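Taurocyamine kinase (Schistosoma mansoni, PDB 4WOD) catalyses the reversible, magnesium-dependent transfer of a phosphoryl group from ATP to taurocyamine, giving N-phosphotaurocyamine and ADP. Local coordinates at residues K478-T483 / A641-K646; S482-V487 / I591-G596; D544-K549 / I570-S575. The protein carries 4 engineered substitutions. All coordinates share one frame; numbering follows the deposited sequence.

In the fold
All three contacts lie in the C-terminal catalytic domain of the second repeat and reach one antiparallel sheet. Contacts 1 and 2 share strand 480-489 and join it to its two neighbours, 639-646 in contact 1 and 588-595 in contact 2; their centres are about 9 Å apart. Contact 3 lies further across the sheet, about 13 Å from contact 2 and 20 Å from contact 1, centre to centre, where the loop after helix 535-543 meets strand 569-573. In sequence it is nested inside the loops closed by the other two. Contacts 1 and 2 thus pair distant segments predicted to bind ATP, and the loop of contact 3 carries His545, predicted to do the same.

Contact 1 (K478-T483 / A641-K646); sequences KFIVST and ASVLLK
Val481 and Ser482 together face the single residue Leu644, consistent with a beta bulge in the antiparallel pairing of strands 480-489 and 639-646. Val481 has near-helical backbone angles and the chain turns a corner there. Because of the extra residue, Ile480 and Thr483, three positions apart, both point to the sheet face that carries Leu645 and Val643.

Backbone bonds hold the two sides of the bulge. Val481 N donates to Leu644 O over 2.7 Å, and Leu644 N returns a nearly straight bond to Ser482 O at 2.9 Å. Ser482 N, buried between them, has no partner, a polar cost of the irregularity. Further along, Lys646 N points at Phe479 O, although the modelled separation is so short that its exact value is doubtful. Asp474 OD2 accepts from the N atoms of both Phe479 and Ile480.

Among the apolar contacts, Leu645 CD1 sits against the carbonyl oxygen of Phe479 and also reaches Ile480 CG1, at 3.8 Å, and Phe479 CB, at 3.9 Å; CG anti to the backbone N (chi1 -172°) carries it there. Ile480 CG2 approaches Val643 CB, and Thr483 and Val643 run side by side. Helix 695-715 touches Val643 through Val706, and separately the Phe479 side chain through Ile710 and Glu713. At the bulge Val481 and Leu644 lie side by side, pointing the same way, with their CB atoms 3.8 Å apart.

The Lys646 chain passes Val481 at about a right angle and, bent at chi3, brings its end alongside Lys478 CB; the two lysine NZ atoms stay 6.1 Å apart.

Ala641 to Leu644, like Ser482 and Thr483, belong to predicted ATP-binding segments. Beside the bulge, Ser482 OG rests 3.7 Å from Leu644 CB.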
ATOM      1  N   LYS A 478     -41.161  -8.944  -9.587  1.00 54.84           N
ATOM      2  CA  LYS A 478     -39.896  -8.265  -9.493  1.00 50.45           C
ATOM      3  C   LYS A 478     -39.685  -7.169 -10.540  1.00 50.96           C
ATOM      4  O   LYS A 478     -39.628  -7.405 -11.747  1.00 48.01           O
ATOM      5  CB  LYS A 478     -38.754  -9.290  -9.566  1.00 52.02           C
ATOM      6  CG  LYS A 478     -38.107  -9.665  -8.219  1.00 54.79           C
ATOM      7  CD  LYS A 478     -38.169 -11.171  -7.957  1.00 62.34           C
ATOM      8  CE  LYS A 478     -37.161 -11.614  -6.897  1.00 57.27           C
ATOM      9  NZ  LYS A 478     -37.502 -12.937  -6.279  1.00 45.02           N
ATOM     10  N   PHE A 479     -39.597  -5.953 -10.030  1.00 45.75           N
ATOM     11  CA  PHE A 479     -38.794  -4.918 -10.635  1.00 44.15           C
ATOM     12  C   PHE A 479     -37.688  -4.656  -9.618  1.00 41.69           C
ATOM     13  O   PHE A 479     -36.548  -4.351  -9.970  1.00 40.16           O
ATOM     14  CB  PHE A 479     -39.615  -3.663 -10.926  1.00 47.28           C
ATOM     15  CG  PHE A 479     -40.555  -3.816 -12.082  1.00 50.51           C
ATOM     16  CD1 PHE A 479     -41.858  -4.244 -11.885  1.00 48.88           C
ATOM     17  CD2 PHE A 479     -40.126  -3.551 -13.372  1.00 50.49           C
ATOM     18  CE1 PHE A 479     -42.719  -4.388 -12.957  1.00 55.41           C
ATOM     19  CE2 PHE A 479     -40.983  -3.694 -14.445  1.00 55.70           C
ATOM     20  CZ  PHE A 479     -42.279  -4.111 -14.238  1.00 56.50           C
ATOM     21  N   ILE A 480     -38.034  -4.835  -8.346  1.00 38.13           N
ATOM     22  CA  ILE A 480     -37.134  -4.506  -7.246  1.00 37.79           C
ATOM     23  C   ILE A 480     -36.627  -5.728  -6.484  1.00 33.93           C
ATOM     24  O   ILE A 480     -37.388  -6.421  -5.807  1.00 34.85           O
ATOM     25  CB  ILE A 480     -37.814  -3.554  -6.254  1.00 32.21           C
ATOM     26  CG1 ILE A 480     -38.147  -2.236  -6.960  1.00 33.37           C
ATOM     27  CG2 ILE A 480     -36.917  -3.341  -5.025  1.00 32.85           C
ATOM     28  CD1 ILE A 480     -39.010  -1.286  -6.145  1.00 35.84           C
ATOM     29  N   VAL A 481     -35.331  -5.986  -6.609  1.00 34.40           N
ATOM     30  CA  VAL A 481     -34.690  -7.077  -5.882  1.00 31.08           C
ATOM     31  C   VAL A 481     -34.592  -6.786  -4.383  1.00 29.95           C
ATOM     32  O   VAL A 481     -34.848  -7.658  -3.547  1.00 24.20           O
ATOM     33  CB  VAL A 481     -33.285  -7.355  -6.435  1.00 32.09           C
ATOM     34  CG1 VAL A 481     -32.602  -8.449  -5.622  1.00 30.08           C
ATOM     35  CG2 VAL A 481     -33.365  -7.738  -7.915  1.00 35.10           C
ATOM     36  N   SER A 482     -34.241  -5.551  -4.036  1.00 30.31           N
ATOM     37  CA  SER A 482     -34.102  -5.195  -2.626  1.00 26.75           C
ATOM     38  C   SER A 482     -34.086  -3.686  -2.415  1.00 25.97           C
ATOM     39  O   SER A 482     -33.795  -2.918  -3.329  1.00 23.55           O
ATOM     40  CB  SER A 482     -32.830  -5.808  -2.034  1.00 22.19           C
ATOM     41  OG  SER A 482     -31.680  -5.306  -2.694  1.00 25.02           O
ATOM     42  N   THR A 483     -34.387  -3.285  -1.188  1.00 24.32           N
ATOM     43  CA  THR A 483     -34.475  -1.876  -0.819  1.00 22.72           C
ATOM     44  C   THR A 483     -33.571  -1.610   0.386  1.00 21.47           C
ATOM     45  O   THR A 483     -33.365  -2.485   1.221  1.00 23.34           O
ATOM     46  CB  THR A 483     -35.938  -1.485  -0.507  1.00 26.91           C
ATOM     47  OG1 THR A 483     -36.762  -1.859  -1.617  1.00 24.81           O
ATOM     48  CG2 THR A 483     -36.089   0.024  -0.249  1.00 23.95           C
ATOM     49  N   ALA A 641     -31.322   6.576   0.051  1.00 20.72           N
ATOM     50  CA  ALA A 641     -32.279   5.493  -0.147  1.00 20.50           C
ATOM     51  C   ALA A 641     -32.084   4.907  -1.532  1.00 21.67           C
ATOM     52  O   ALA A 641     -31.905   5.635  -2.511  1.00 24.11           O
ATOM     53  CB  ALA A 641     -33.693   5.982   0.014  1.00 21.39           C
ATOM     54  N   SER A 642     -32.162   3.594  -1.635  1.00 21.92           N
ATOM     55  CA  SER A 642     -31.825   2.969  -2.889  1.00 19.35           C
ATOM     56  C   SER A 642     -32.593   1.687  -3.105  1.00 22.81           C
ATOM     57  O   SER A 642     -33.135   1.106  -2.160  1.00 22.35           O
ATOM     58  CB  SER A 642     -30.318   2.700  -2.953  1.00 21.25           C
ATOM     59  OG  SER A 642     -29.941   1.712  -2.015  1.00 22.17           O
ATOM     60  N   VAL A 643     -32.654   1.265  -4.363  1.00 23.94           N
ATOM     61  CA  VAL A 643     -33.222  -0.030  -4.722  1.00 24.60           C
ATOM     62  C   VAL A 643     -32.320  -0.741  -5.705  1.00 25.09           C
ATOM     63  O   VAL A 643     -31.620  -0.110  -6.493  1.00 28.85           O
ATOM     64  CB  VAL A 643     -34.636   0.089  -5.361  1.00 24.77           C
ATOM     65  CG1 VAL A 643     -35.652   0.563  -4.341  1.00 25.95           C
ATOM     66  CG2 VAL A 643     -34.608   0.996  -6.598  1.00 24.51           C
ATOM     67  N   LEU A 644     -32.343  -2.065  -5.653  1.00 28.09           N
ATOM     68  CA  LEU A 644     -31.766  -2.861  -6.716  1.00 32.85           C
ATOM     69  C   LEU A 644     -32.880  -3.128  -7.736  1.00 33.93           C
ATOM     70  O   LEU A 644     -33.797  -3.911  -7.478  1.00 33.12           O
ATOM     71  CB  LEU A 644     -31.175  -4.155  -6.162  1.00 33.62           C
ATOM     72  CG  LEU A 644     -30.162  -4.850  -7.062  1.00 39.58           C
ATOM     73  CD1 LEU A 644     -29.232  -3.822  -7.690  1.00 34.53           C
ATOM     74  CD2 LEU A 644     -29.380  -5.850  -6.247  1.00 38.69           C
ATOM     75  N   LEU A 645     -32.808  -2.445  -8.879  1.00 33.70           N
ATOM     76  CA  LEU A 645     -33.915  -2.416  -9.837  1.00 35.02           C
ATOM     77  C   LEU A 645     -33.625  -3.177 -11.137  1.00 37.69           C
ATOM     78  O   LEU A 645     -32.596  -2.959 -11.789  1.00 37.68           O
ATOM     79  CB  LEU A 645     -34.274  -0.964 -10.161  1.00 33.48           C
ATOM     80  CG  LEU A 645     -35.523  -0.695 -11.006  1.00 36.05           C
ATOM     81  CD1 LEU A 645     -36.776  -1.139 -10.275  1.00 37.04           C
ATOM     82  CD2 LEU A 645     -35.611   0.778 -11.379  1.00 36.30           C
ATOM     83  N   LYS A 646     -34.546  -4.062 -11.513  1.00 36.23           N
ATOM     84  CA  LYS A 646     -34.455  -4.770 -12.794  1.00 42.83           C
ATOM     85  C   LYS A 646     -35.254  -4.063 -13.883  1.00 42.89           C
ATOM     86  O   LYS A 646     -36.482  -4.113 -13.901  1.00 44.95           O
ATOM     87  CB  LYS A 646     -34.942  -6.211 -12.656  1.00 43.22           C
ATOM     88  CG  LYS A 646     -34.212  -7.007 -11.593  1.00 47.19           C
ATOM     89  CD  LYS A 646     -34.543  -8.481 -11.691  1.00 41.34           C
ATOM     90  CE  LYS A 646     -36.030  -8.710 -11.588  1.00 45.59           C
ATOM     91  NZ  LYS A 646     -36.354 -10.160 -11.548  1.00 57.74           N
TER

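Contact 2 (S482-V487 / I591-G596); sequences STRVRV and ISMQQG
Arg484 and Met593 are brought together by complementary torsions. Arg484 has CG anti to its backbone N (chi1 -175°) and continues extended as far as NE; Met593 places CG between its backbone N and carbonyl carbon (chi1 66°), then hooks its methyl back at chi3 (62°). The two chains lie side by side, and Met593 CE comes to the edge of the guanidinium, 3.3 Å from Arg484 NE and 3.5 Å from Arg484 CD. Ile591 crosses the same arginine, its CG2 lying 3.8 Å from Arg484 NE, while its CG1 meets Arg486 CB at 3.7 Å.

Beneath these side chains is regular antiparallel pairing between strands 480-489 and 588-595, whose short segments run almost exactly opposite. Thr483 with Gln594 and Val485 with Ser592 are hydrogen-bonded pairs, each closed by two reciprocal N-H to O=C bonds, such as that from Thr483 N to Gln594 O at 3.0 Å. Arg484 with Met593 and Arg486 with Ile591 are non-hydrogen-bonded pairs whose side chains share one face of the sheet; in a third, Ser482 with Gln595, the side chains diverge. The opposite face carries Val485 and Ser592, packed under helix 599-614; Ser592 OG bonds to Val602 O of that helix.

At the end of the pairing Thr483 OG1 donates to Gly596 O over 2.8 Å, in the carbonyl plane and on a lone pair. Gly596 adopts a positive phi, a conformation that suits glycine.

Ser482 to Arg486 form a predicted ATP-binding segment. Arg484, flanked by Met593 and Ile591, has NH2 close to Arg589 NH1, a like-charged neighbour also predicted to bind ATP. Such clustered positive charge would probably be relieved by the nucleotide's phosphates.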
ATOM      1  N   SER A 482     -34.241  -5.551  -4.036  1.00 30.31           N
ATOM      2  CA  SER A 482     -34.102  -5.195  -2.626  1.00 26.75           C
ATOM      3  C   SER A 482     -34.086  -3.686  -2.415  1.00 25.97           C
ATOM      4  O   SER A 482     -33.795  -2.918  -3.329  1.00 23.55           O
ATOM      5  CB  SER A 482     -32.830  -5.808  -2.034  1.00 22.19           C
ATOM      6  OG  SER A 482     -31.680  -5.306  -2.694  1.00 25.02           O
ATOM      7  N   THR A 483     -34.387  -3.285  -1.188  1.00 24.32           N
ATOM      8  CA  THR A 483     -34.475  -1.876  -0.819  1.00 22.72           C
ATOM      9  C   THR A 483     -33.571  -1.610   0.386  1.00 21.47           C
ATOM     10  O   THR A 483     -33.365  -2.485   1.221  1.00 23.34           O
ATOM     11  CB  THR A 483     -35.938  -1.485  -0.507  1.00 26.91           C
ATOM     12  OG1 THR A 483     -36.762  -1.859  -1.617  1.00 24.81           O
ATOM     13  CG2 THR A 483     -36.089   0.024  -0.249  1.00 23.95           C
ATOM     14  N   ARG A 484     -33.049  -0.388   0.467  1.00 22.48           N
ATOM     15  CA  ARG A 484     -32.052  -0.016   1.442  1.00 16.28           C
ATOM     16  C   ARG A 484     -32.173   1.492   1.673  1.00 16.13           C
ATOM     17  O   ARG A 484     -32.381   2.255   0.722  1.00 17.95           O
ATOM     18  CB  ARG A 484     -30.652  -0.402   0.923  1.00 18.47           C
ATOM     19  CG  ARG A 484     -29.436  -0.190   1.867  1.00 18.94           C
ATOM     20  CD  ARG A 484     -28.140  -0.422   1.050  1.00 17.89           C
ATOM     21  NE  ARG A 484     -26.875  -0.369   1.799  1.00 20.59           N
ATOM     22  CZ  ARG A 484     -26.088   0.706   1.886  1.00 25.88           C
ATOM     23  NH1 ARG A 484     -26.445   1.840   1.311  1.00 23.30           N
ATOM     24  NH2 ARG A 484     -24.940   0.657   2.563  1.00 26.27           N
ATOM     25  N   VAL A 485     -32.104   1.915   2.929  1.00 17.04           N
ATOM     26  CA  VAL A 485     -31.885   3.335   3.230  1.00 16.90           C
ATOM     27  C   VAL A 485     -30.797   3.413   4.280  1.00 14.41           C
ATOM     28  O   VAL A 485     -30.811   2.670   5.241  1.00 16.46           O
ATOM     29  CB  VAL A 485     -33.150   4.076   3.743  1.00 14.91           C
ATOM     30  CG1 VAL A 485     -32.871   5.597   3.830  1.00 14.82           C
ATOM     31  CG2 VAL A 485     -34.329   3.814   2.844  1.00 17.71           C
ATOM     32  N   ARG A 486     -29.842   4.315   4.097  1.00 17.62           N
ATOM     33  CA  ARG A 486     -28.838   4.511   5.123  1.00 16.02           C
ATOM     34  C   ARG A 486     -28.637   5.991   5.432  1.00 19.31           C
ATOM     35  O   ARG A 486     -29.020   6.862   4.631  1.00 18.26           O
ATOM     36  CB  ARG A 486     -27.504   3.878   4.714  1.00 17.45           C
ATOM     37  CG  ARG A 486     -26.815   4.491   3.519  1.00 18.63           C
ATOM     38  CD  ARG A 486     -25.908   5.694   3.880  1.00 20.96           C
ATOM     39  NE  ARG A 486     -25.130   6.150   2.723  1.00 19.61           N
ATOM     40  CZ  ARG A 486     -24.801   7.413   2.465  1.00 23.06           C
ATOM     41  NH1 ARG A 486     -25.190   8.395   3.266  1.00 23.09           N
ATOM     42  NH2 ARG A 486     -24.078   7.693   1.388  1.00 25.37           N
ATOM     43  N   VAL A 487     -28.013   6.257   6.577  1.00 14.76           N
ATOM     44  CA  VAL A 487     -27.524   7.607   6.883  1.00 16.43           C
ATOM     45  C   VAL A 487     -26.122   7.562   7.465  1.00 19.17           C
ATOM     46  O   VAL A 487     -25.720   6.551   8.053  1.00 19.24           O
ATOM     47  CB  VAL A 487     -28.438   8.362   7.884  1.00 14.52           C
ATOM     48  CG1 VAL A 487     -29.816   8.671   7.263  1.00 15.80           C
ATOM     49  CG2 VAL A 487     -28.560   7.583   9.187  1.00 21.86           C
ATOM     50  N   ILE A 591     -27.773   1.586   8.667  1.00 16.21           N
ATOM     51  CA  ILE A 591     -28.332   1.014   7.440  1.00 14.97           C
ATOM     52  C   ILE A 591     -29.563   0.170   7.703  1.00 19.25           C
ATOM     53  O   ILE A 591     -29.553  -0.656   8.596  1.00 16.37           O
ATOM     54  CB  ILE A 591     -27.285   0.107   6.726  1.00 17.60           C
ATOM     55  CG1 ILE A 591     -26.009   0.887   6.394  1.00 17.28           C
ATOM     56  CG2 ILE A 591     -27.853  -0.533   5.459  1.00 19.34           C
ATOM     57  CD1 ILE A 591     -24.763   0.018   6.500  1.00 24.30           C
ATOM     58  N   SER A 592     -30.613   0.373   6.918  1.00 16.81           N
ATOM     59  CA  SER A 592     -31.761  -0.533   6.965  1.00 20.05           C
ATOM     60  C   SER A 592     -31.945  -1.109   5.576  1.00 15.52           C
ATOM     61  O   SER A 592     -31.826  -0.386   4.600  1.00 18.98           O
ATOM     62  CB  SER A 592     -33.025   0.190   7.431  1.00 16.68           C
ATOM     63  OG  SER A 592     -34.120  -0.720   7.526  1.00 20.31           O
ATOM     64  N   MET A 593     -32.230  -2.403   5.478  1.00 19.38           N
ATOM     65  CA  MET A 593     -32.453  -2.995   4.174  1.00 18.56           C
ATOM     66  C   MET A 593     -33.217  -4.310   4.261  1.00 23.92           C
ATOM     67  O   MET A 593     -33.275  -4.931   5.318  1.00 22.17           O
ATOM     68  CB  MET A 593     -31.116  -3.231   3.465  1.00 16.52           C
ATOM     69  CG  MET A 593     -30.264  -4.271   4.172  1.00 22.42           C
ATOM     70  SD  MET A 593     -28.765  -4.740   3.286  1.00 37.25           S
ATOM     71  CE  MET A 593     -27.852  -3.216   3.209  1.00 30.98           C
ATOM     72  N   GLN A 594     -33.795  -4.729   3.137  1.00 25.46           N
ATOM     73  CA  GLN A 594     -34.465  -6.032   3.053  1.00 26.26           C
ATOM     74  C   GLN A 594     -34.766  -6.395   1.607  1.00 25.62           C
ATOM     75  O   GLN A 594     -34.703  -5.544   0.718  1.00 24.91           O
ATOM     76  CB  GLN A 594     -35.766  -6.038   3.863  1.00 27.37           C
ATOM     77  CG  GLN A 594     -36.905  -5.275   3.211  1.00 26.31           C
ATOM     78  CD  GLN A 594     -38.008  -4.942   4.191  1.00 26.21           C
ATOM     79  OE1 GLN A 594     -37.743  -4.551   5.327  1.00 23.93           O
ATOM     80  NE2 GLN A 594     -39.258  -5.100   3.760  1.00 25.58           N
ATOM     81  N   GLN A 595     -35.086  -7.666   1.378  1.00 24.29           N
ATOM     82  CA  GLN A 595     -35.538  -8.121   0.069  1.00 31.48           C
ATOM     83  C   GLN A 595     -36.871  -7.467  -0.257  1.00 25.19           C
ATOM     84  O   GLN A 595     -37.647  -7.159   0.646  1.00 29.37           O
ATOM     85  CB  GLN A 595     -35.689  -9.647   0.034  1.00 34.75           C
ATOM     86  CG  GLN A 595     -34.395 -10.427   0.199  1.00 39.02           C
ATOM     87  CD  GLN A 595     -33.561 -10.443  -1.061  1.00 37.48           C
ATOM     88  OE1 GLN A 595     -32.768  -9.533  -1.308  1.00 38.55           O
ATOM     89  NE2 GLN A 595     -33.726 -11.487  -1.866  1.00 46.86           N
ATOM     90  N   GLY A 596     -37.140  -7.258  -1.541  1.00 27.23           N
ATOM     91  CA  GLY A 596     -38.406  -6.685  -1.959  1.00 27.55           C
ATOM     92  C   GLY A 596     -38.347  -5.174  -2.071  1.00 30.50           C
ATOM     93  O   GLY A 596     -37.277  -4.576  -1.945  1.00 29.69           O
TER

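Contact 3 (D544-K549 / I570-S575); sequences DHFLFK and IFHNNS
Phe546 and Phe548 lie in the loop that leaves helix 535-543 and pack on Ile570 and His572 of strand 569-573, the strand next to the edge of the sheet. A Schellman motif ends the helix, with His545, a predicted ATP-binding residue, as its C-prime residue at positive phi. Beyond it Phe546 and Phe548 point toward the strand.

Ile570 supplies the aliphatic part. Its extended outer branch (chi2 173°) carries CD1 into the loop, 3.5 Å from Phe546 O and 3.9 Å from Phe548 CB, while CG1 sits at the edge of the Phe548 ring, near its plane. Trp581 of strand 578-582 touches Phe546, Phe548 and Ile570.

The aromatic part is an oblique pair: the rings of Phe546 and His572 have centroids 5.7 Å apart and planes inclined at 65°. His572 CD2 makes the closest approach, 3.9 Å from Phe546 CD2. One face of the Phe546 ring is covered over its centre by Asp544 CB, 3.7 Å above the plane, so the loop folds its own side chain over the phenylalanine.

Polar links fix the histidine. Its ND1 donates to Asn573 O across 2.7 Å, from above the carbonyl plane rather than on a lone pair. Asp544 OD2 forms a salt bridge with Lys576, a nearby charge that would help hold the carboxylate in place. That same oxygen accepts from a water 2.9 Å away, and the water continues to NE2 of His572 at 3.2 Å.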
ATOM      1  N   ASP A 544     -21.489 -12.884   3.531  1.00 34.53           N
ATOM      2  CA  ASP A 544     -22.641 -12.014   3.309  1.00 27.49           C
ATOM      3  C   ASP A 544     -22.261 -10.727   2.588  1.00 32.54           C
ATOM      4  O   ASP A 544     -23.091  -9.838   2.447  1.00 28.81           O
ATOM      5  CB  ASP A 544     -23.314 -11.663   4.637  1.00 24.83           C
ATOM      6  CG  ASP A 544     -23.972 -12.855   5.289  1.00 28.36           C
ATOM      7  OD1 ASP A 544     -24.282 -13.821   4.565  1.00 29.52           O
ATOM      8  OD2 ASP A 544     -24.187 -12.824   6.516  1.00 27.57           O
ATOM      9  N   HIS A 545     -21.009 -10.622   2.153  1.00 31.01           N
ATOM     10  CA  HIS A 545     -20.491  -9.389   1.563  1.00 34.16           C
ATOM     11  C   HIS A 545     -20.691  -8.216   2.519  1.00 32.70           C
ATOM     12  O   HIS A 545     -20.968  -7.094   2.091  1.00 34.09           O
ATOM     13  CB  HIS A 545     -21.158  -9.077   0.211  1.00 34.83           C
ATOM     14  CG  HIS A 545     -20.983 -10.155  -0.811  1.00 44.21           C
ATOM     15  ND1 HIS A 545     -21.749 -11.304  -0.820  1.00 48.32           N
ATOM     16  CD2 HIS A 545     -20.124 -10.269  -1.851  1.00 47.34           C
ATOM     17  CE1 HIS A 545     -21.369 -12.074  -1.825  1.00 50.32           C
ATOM     18  NE2 HIS A 545     -20.387 -11.468  -2.466  1.00 51.10           N
ATOM     19  N   PHE A 546     -20.575  -8.491   3.814  1.00 30.62           N
ATOM     20  CA  PHE A 546     -20.527  -7.430   4.810  1.00 28.51           C
ATOM     21  C   PHE A 546     -19.054  -7.194   5.092  1.00 28.72           C
ATOM     22  O   PHE A 546     -18.499  -7.738   6.038  1.00 28.25           O
ATOM     23  CB  PHE A 546     -21.281  -7.800   6.088  1.00 27.40           C
ATOM     24  CG  PHE A 546     -22.755  -8.013   5.892  1.00 27.70           C
ATOM     25  CD1 PHE A 546     -23.393  -7.563   4.746  1.00 25.36           C
ATOM     26  CD2 PHE A 546     -23.506  -8.668   6.865  1.00 25.94           C
ATOM     27  CE1 PHE A 546     -24.750  -7.768   4.566  1.00 28.92           C
ATOM     28  CE2 PHE A 546     -24.863  -8.870   6.696  1.00 25.04           C
ATOM     29  CZ  PHE A 546     -25.488  -8.421   5.546  1.00 26.41           C
ATOM     30  N   LEU A 547     -18.419  -6.409   4.230  1.00 26.34           N
ATOM     31  CA  LEU A 547     -16.976  -6.253   4.276  1.00 27.13           C
ATOM     32  C   LEU A 547     -16.573  -4.977   4.982  1.00 25.76           C
ATOM     33  O   LEU A 547     -17.278  -3.985   4.958  1.00 27.63           O
ATOM     34  CB  LEU A 547     -16.387  -6.257   2.860  1.00 31.09           C
ATOM     35  CG  LEU A 547     -16.774  -7.442   1.972  1.00 33.75           C
ATOM     36  CD1 LEU A 547     -16.378  -7.164   0.528  1.00 36.07           C
ATOM     37  CD2 LEU A 547     -16.134  -8.720   2.491  1.00 30.18           C
ATOM     38  N   PHE A 548     -15.405  -5.004   5.595  1.00 26.17           N
ATOM     39  CA  PHE A 548     -14.851  -3.806   6.176  1.00 25.90           C
ATOM     40  C   PHE A 548     -13.344  -4.022   6.102  1.00 24.78           C
ATOM     41  O   PHE A 548     -12.721  -4.538   7.031  1.00 25.34           O
ATOM     42  CB  PHE A 548     -15.398  -3.603   7.601  1.00 28.95           C
ATOM     43  CG  PHE A 548     -15.061  -2.265   8.221  1.00 27.50           C
ATOM     44  CD1 PHE A 548     -14.228  -1.365   7.583  1.00 24.49           C
ATOM     45  CD2 PHE A 548     -15.635  -1.893   9.433  1.00 26.79           C
ATOM     46  CE1 PHE A 548     -13.930  -0.154   8.157  1.00 27.99           C
ATOM     47  CE2 PHE A 548     -15.347  -0.671  10.006  1.00 22.65           C
ATOM     48  CZ  PHE A 548     -14.489   0.195   9.361  1.00 21.55           C
ATOM     49  N   LYS A 549     -12.790  -3.679   4.944  1.00 26.14           N
ATOM     50  CA  LYS A 549     -11.377  -3.876   4.666  1.00 29.30           C
ATOM     51  C   LYS A 549     -10.653  -2.537   4.555  1.00 27.87           C
ATOM     52  O   LYS A 549     -11.264  -1.510   4.276  1.00 31.95           O
ATOM     53  CB  LYS A 549     -11.193  -4.676   3.372  1.00 31.53           C
ATOM     54  CG  LYS A 549     -12.227  -5.770   3.171  1.00 34.57           C
ATOM     55  CD  LYS A 549     -12.059  -6.453   1.820  1.00 45.65           C
ATOM     56  CE  LYS A 549     -10.681  -7.075   1.674  1.00 47.81           C
ATOM     57  NZ  LYS A 549     -10.761  -8.396   0.985  1.00 58.20           N
ATOM     58  N   ILE A 570     -18.651  -4.146  12.906  1.00 20.11           N
ATOM     59  CA  ILE A 570     -19.930  -4.231  12.240  1.00 15.23           C
ATOM     60  C   ILE A 570     -20.960  -4.769  13.224  1.00 19.16           C
ATOM     61  O   ILE A 570     -20.710  -5.767  13.898  1.00 18.57           O
ATOM     62  CB  ILE A 570     -19.871  -5.150  10.992  1.00 20.49           C
ATOM     63  CG1 ILE A 570     -18.824  -4.635   9.992  1.00 18.76           C
ATOM     64  CG2 ILE A 570     -21.259  -5.250  10.323  1.00 16.65           C
ATOM     65  CD1 ILE A 570     -18.596  -5.571   8.822  1.00 25.89           C
ATOM     66  N   PHE A 571     -22.110  -4.099  13.286  1.00 16.50           N
ATOM     67  CA  PHE A 571     -23.269  -4.540  14.066  1.00 18.82           C
ATOM     68  C   PHE A 571     -24.397  -4.914  13.104  1.00 16.47           C
ATOM     69  O   PHE A 571     -24.595  -4.254  12.094  1.00 15.70           O
ATOM     70  CB  PHE A 571     -23.735  -3.428  15.021  1.00 18.68           C
ATOM     71  CG  PHE A 571     -25.050  -3.713  15.723  1.00 18.33           C
ATOM     72  CD1 PHE A 571     -25.069  -4.383  16.931  1.00 16.19           C
ATOM     73  CD2 PHE A 571     -26.258  -3.273  15.183  1.00 17.25           C
ATOM     74  CE1 PHE A 571     -26.271  -4.649  17.585  1.00 17.06           C
ATOM     75  CE2 PHE A 571     -27.475  -3.524  15.834  1.00 14.96           C
ATOM     76  CZ  PHE A 571     -27.475  -4.213  17.035  1.00 18.04           C
ATOM     77  N   HIS A 572     -25.132  -5.978  13.400  1.00 20.26           N
ATOM     78  CA  HIS A 572     -26.415  -6.145  12.739  1.00 14.33           C
ATOM     79  C   HIS A 572     -27.361  -6.992  13.570  1.00 16.32           C
ATOM     80  O   HIS A 572     -26.943  -7.700  14.487  1.00 14.44           O
ATOM     81  CB  HIS A 572     -26.257  -6.731  11.319  1.00 19.51           C
ATOM     82  CG  HIS A 572     -25.637  -8.096  11.259  1.00 21.56           C
ATOM     83  ND1 HIS A 572     -26.185  -9.203  11.878  1.00 21.93           N
ATOM     84  CD2 HIS A 572     -24.534  -8.540  10.606  1.00 23.53           C
ATOM     85  CE1 HIS A 572     -25.432 -10.261  11.630  1.00 25.16           C
ATOM     86  NE2 HIS A 572     -24.426  -9.888  10.858  1.00 26.11           N
ATOM     87  N   ASN A 573     -28.645  -6.901  13.241  1.00 12.31           N
ATOM     88  CA  ASN A 573     -29.637  -7.734  13.898  1.00 18.63           C
ATOM     89  C   ASN A 573     -29.596  -9.134  13.278  1.00 18.06           C
ATOM     90  O   ASN A 573     -28.852  -9.382  12.312  1.00 17.19           O
ATOM     91  CB  ASN A 573     -31.042  -7.109  13.803  1.00 19.58           C
ATOM     92  CG  ASN A 573     -31.506  -6.850  12.365  1.00 18.23           C
ATOM     93  OD1 ASN A 573     -30.796  -7.124  11.400  1.00 19.22           O
ATOM     94  ND2 ASN A 573     -32.727  -6.328  12.229  1.00 18.74           N
ATOM     95  N   ASN A 574     -30.348 -10.064  13.847  1.00 16.99           N
ATOM     96  CA  ASN A 574     -30.262 -11.432  13.368  1.00 19.72           C
ATOM     97  C   ASN A 574     -30.670 -11.589  11.913  1.00 19.44           C
ATOM     98  O   ASN A 574     -30.026 -12.337  11.157  1.00 19.80           O
ATOM     99  CB  ASN A 574     -31.113 -12.355  14.236  1.00 25.82           C
ATOM    100  CG  ASN A 574     -30.855 -13.816  13.930  1.00 23.96           C
ATOM    101  OD1 ASN A 574     -31.573 -14.435  13.147  1.00 26.94           O
ATOM    102  ND2 ASN A 574     -29.803 -14.367  14.531  1.00 22.29           N
ATOM    103  N   SER A 575     -31.737 -10.885  11.525  1.00 19.07           N
ATOM    104  CA  SER A 575     -32.265 -10.909  10.164  1.00 23.06           C
ATOM    105  C   SER A 575     -31.387 -10.210   9.134  1.00 24.09           C
ATOM    106  O   SER A 575     -31.658 -10.295   7.935  1.00 20.16           O
ATOM    107  CB  SER A 575     -33.649 -10.253  10.124  1.00 22.74           C
ATOM    108  OG  SER A 575     -34.566 -10.979  10.913  1.00 35.07           O
TER
HETATM  109  O   HOH W   1     -22.847 -11.775   8.820  1.00 30.82           O